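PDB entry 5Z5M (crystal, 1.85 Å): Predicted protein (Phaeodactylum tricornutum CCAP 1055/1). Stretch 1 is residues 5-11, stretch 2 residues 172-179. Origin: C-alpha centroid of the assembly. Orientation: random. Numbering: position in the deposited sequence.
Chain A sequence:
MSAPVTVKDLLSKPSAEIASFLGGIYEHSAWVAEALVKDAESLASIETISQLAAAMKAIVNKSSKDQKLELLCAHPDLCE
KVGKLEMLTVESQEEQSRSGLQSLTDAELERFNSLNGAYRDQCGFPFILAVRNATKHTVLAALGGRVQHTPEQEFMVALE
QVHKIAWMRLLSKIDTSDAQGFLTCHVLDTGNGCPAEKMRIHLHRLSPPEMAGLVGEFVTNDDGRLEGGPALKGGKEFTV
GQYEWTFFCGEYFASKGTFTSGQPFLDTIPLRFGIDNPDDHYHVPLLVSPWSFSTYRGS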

# COMPACT_ATOMS: atom_id res chain seq x y z
N VAL A 5 28.47 -9.59 -30.41
CA VAL A 5 27.46 -10.33 -31.16
C VAL A 5 26.05 -10.07 -30.62
O VAL A 5 25.78 -10.27 -29.43
CB VAL A 5 27.76 -11.85 -31.14
CG1 VAL A 5 28.03 -12.33 -29.72
CG2 VAL A 5 26.61 -12.63 -31.77
N THR A 6 25.16 -9.61 -31.49
CA THR A 6 23.77 -9.41 -31.11
C THR A 6 23.02 -10.72 -31.25
O THR A 6 23.56 -11.70 -31.77
CB THR A 6 23.09 -8.33 -31.99
OG1 THR A 6 23.18 -8.71 -33.37
CG2 THR A 6 23.75 -6.98 -31.79
N VAL A 7 21.78 -10.76 -30.78
CA VAL A 7 20.96 -11.95 -30.94
C VAL A 7 20.68 -12.19 -32.42
O VAL A 7 20.77 -13.32 -32.90
CB VAL A 7 19.63 -11.85 -30.17
CG1 VAL A 7 18.77 -13.09 -30.43
CG2 VAL A 7 19.90 -11.71 -28.68
N LYS A 8 20.35 -11.12 -33.13
CA LYS A 8 20.13 -11.16 -34.57
C LYS A 8 21.33 -11.76 -35.29
O LYS A 8 21.19 -12.66 -36.13
CB LYS A 8 19.87 -9.76 -35.12
CG LYS A 8 18.43 -9.48 -35.50
CD LYS A 8 18.35 -8.59 -36.73
CE LYS A 8 18.87 -9.32 -37.96
NZ LYS A 8 18.25 -8.81 -39.21
N ASP A 9 22.51 -11.26 -34.96
CA ASP A 9 23.76 -11.72 -35.53
C ASP A 9 23.99 -13.20 -35.21
O ASP A 9 24.25 -14.00 -36.11
CB ASP A 9 24.91 -10.85 -35.00
CG ASP A 9 26.28 -11.40 -35.36
OD1 ASP A 9 26.41 -12.09 -36.39
OD2 ASP A 9 27.24 -11.12 -34.60
N LEU A 10 23.89 -13.55 -33.93
CA LEU A 10 24.10 -14.93 -33.49
C LEU A 10 23.23 -15.94 -34.24
O LEU A 10 23.74 -16.89 -34.84
CB LEU A 10 23.83 -15.05 -31.98
CG LEU A 10 23.88 -16.46 -31.38
CD1 LEU A 10 25.25 -17.11 -31.58
CD2 LEU A 10 23.52 -16.42 -29.90
N LEU A 11 21.92 -15.72 -34.20
CA LEU A 11 20.98 -16.70 -34.72
C LEU A 11 20.94 -16.75 -36.25
O LEU A 11 20.23 -17.57 -36.83
CB LEU A 11 19.58 -16.42 -34.16
CG LEU A 11 19.49 -16.50 -32.64
CD1 LEU A 11 18.06 -16.25 -32.17
CD2 LEU A 11 19.99 -17.85 -32.13
N SER A 172 26.16 -11.55 -20.57
CA SER A 172 27.57 -11.18 -20.65
C SER A 172 28.18 -11.55 -21.99
O SER A 172 29.17 -10.95 -22.42
CB SER A 172 28.36 -11.82 -19.51
OG SER A 172 28.45 -13.23 -19.67
N LYS A 173 27.57 -12.51 -22.68
CA LYS A 173 28.09 -12.96 -23.97
C LYS A 173 27.43 -12.25 -25.15
O LYS A 173 27.99 -12.20 -26.25
CB LYS A 173 27.91 -14.47 -24.13
CG LYS A 173 28.77 -15.30 -23.21
CD LYS A 173 28.43 -16.77 -23.34
CE LYS A 173 28.48 -17.21 -24.79
NZ LYS A 173 29.79 -16.91 -25.43
N ILE A 174 26.25 -11.69 -24.92
CA ILE A 174 25.47 -11.10 -26.00
C ILE A 174 25.41 -9.57 -25.91
O ILE A 174 25.21 -9.02 -24.83
CB ILE A 174 24.03 -11.68 -26.02
CG1 ILE A 174 24.05 -13.10 -26.59
CG2 ILE A 174 23.09 -10.79 -26.82
CD1 ILE A 174 22.72 -13.81 -26.51
N ASP A 175 25.61 -8.91 -27.04
CA ASP A 175 25.52 -7.45 -27.12
C ASP A 175 24.05 -7.02 -27.10
O ASP A 175 23.33 -7.22 -28.07
CB ASP A 175 26.23 -6.95 -28.39
CG ASP A 175 26.08 -5.45 -28.60
OD1 ASP A 175 25.69 -4.73 -27.67
OD2 ASP A 175 26.37 -4.99 -29.73
N THR A 176 23.62 -6.42 -26.00
CA THR A 176 22.22 -6.05 -25.84
C THR A 176 21.98 -4.57 -26.08
O THR A 176 20.97 -4.02 -25.65
CB THR A 176 21.70 -6.41 -24.42
OG1 THR A 176 22.49 -5.76 -23.43
CG2 THR A 176 21.76 -7.92 -24.19
N SER A 177 22.90 -3.91 -26.78
CA SER A 177 22.78 -2.48 -27.03
C SER A 177 21.58 -2.16 -27.92
O SER A 177 21.13 -1.01 -27.97
CB SER A 177 24.06 -1.92 -27.65
OG SER A 177 24.18 -2.32 -29.00
N ASP A 178 21.05 -3.17 -28.60
CA ASP A 178 19.89 -2.98 -29.47
C ASP A 178 18.58 -3.41 -28.81
O ASP A 178 17.54 -3.43 -29.46
CB ASP A 178 20.08 -3.74 -30.79
CG ASP A 178 20.15 -5.24 -30.59
OD1 ASP A 178 20.48 -5.69 -29.47
OD2 ASP A 178 19.88 -5.98 -31.56
N ALA A 179 18.64 -3.74 -27.52
CA ALA A 179 17.42 -4.05 -26.78
C ALA A 179 16.51 -2.83 -26.76
O ALA A 179 16.99 -1.70 -26.90
CB ALA A 179 17.74 -4.50 -25.36
O HOH W 1 29.31 -10.01 -27.99
O HOH W 2 21.10 -8.44 -29.02
O HOH W 3 19.20 -8.49 -32.19

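Helix N-termini carry a predictable problem: the first amides of the helix lack partners within it, and something must meet them. The packing of residues 5-11 against residues 172-179, far apart in the sequence of one chain, illustrates how a loop can help to solve it.

A single direct hydrogen bond joins the two backbones. Asp175 N donates to Val5 O at 2.8 Å, and the angle of 165° at the hydrogen makes it nearly linear. Val5 O also lies 3.5 Å from Ile174 CA, a CA-H...O contact that is more bent, at 132°. Val5 O thus faces two successive residues just where the second stretch leaves its helix, Ile174 being the first residue to abandon helical geometry.

The free amides at the start of the helix are met in two ways. Thr6, at the N-cap, serves one from within its own stretch: with chi1 in the p well, its OG1 accepts from Asp9 N at 3.1 Å. A threonine suits this place doubly, because its methyl remains available to the other stretch, Thr6 CG2 lying 3.8 Å from Asp175 O and 4.0 Å from Asp178 OD2. Water links the amides of Val7 and Lys8 to the other stretch. Water 2 accepts from Val7 N at 3.0 Å and donates both to Asp175 O at 2.7 Å and to Asp178 OD1 at 2.9 Å; water 3 accepts from Lys8 N at 3.0 Å and donates to Asp178 OD2 at 2.7 Å. The two carboxylate oxygens of Asp178 therefore reach neighbouring amides through separate waters, and an acidic side chain is well placed near the positive end of a helix dipole. A third bridge, water 1, lies before the helix, accepting from Val5 N at 2.6 Å and donating to Lys173 O at 3.1 Å.

Asp175 also organizes its own loop. Its CA-to-CB bond points toward the first stretch, yet Asp175 OD1 accepts from Ser177 N at 3.0 Å, within the type I turn that runs from Thr176 to Ala179 and brings Asp178 round to the waters.

Apolar packing completes the contact. Ile174, buried, gives up 65 Å² to the first stretch, more than any other residue here. Ile174 CG2 meets Val7 CG2 at 3.8 Å, while Ile174 CD1 approaches Leu10 CD2 more loosely, at 4.4 Å. Val7 and Leu10, one helical turn apart and both buried, offer this branched side chain two hydrocarbon neighbours. In all, 338 Å² is covered, counting both sides.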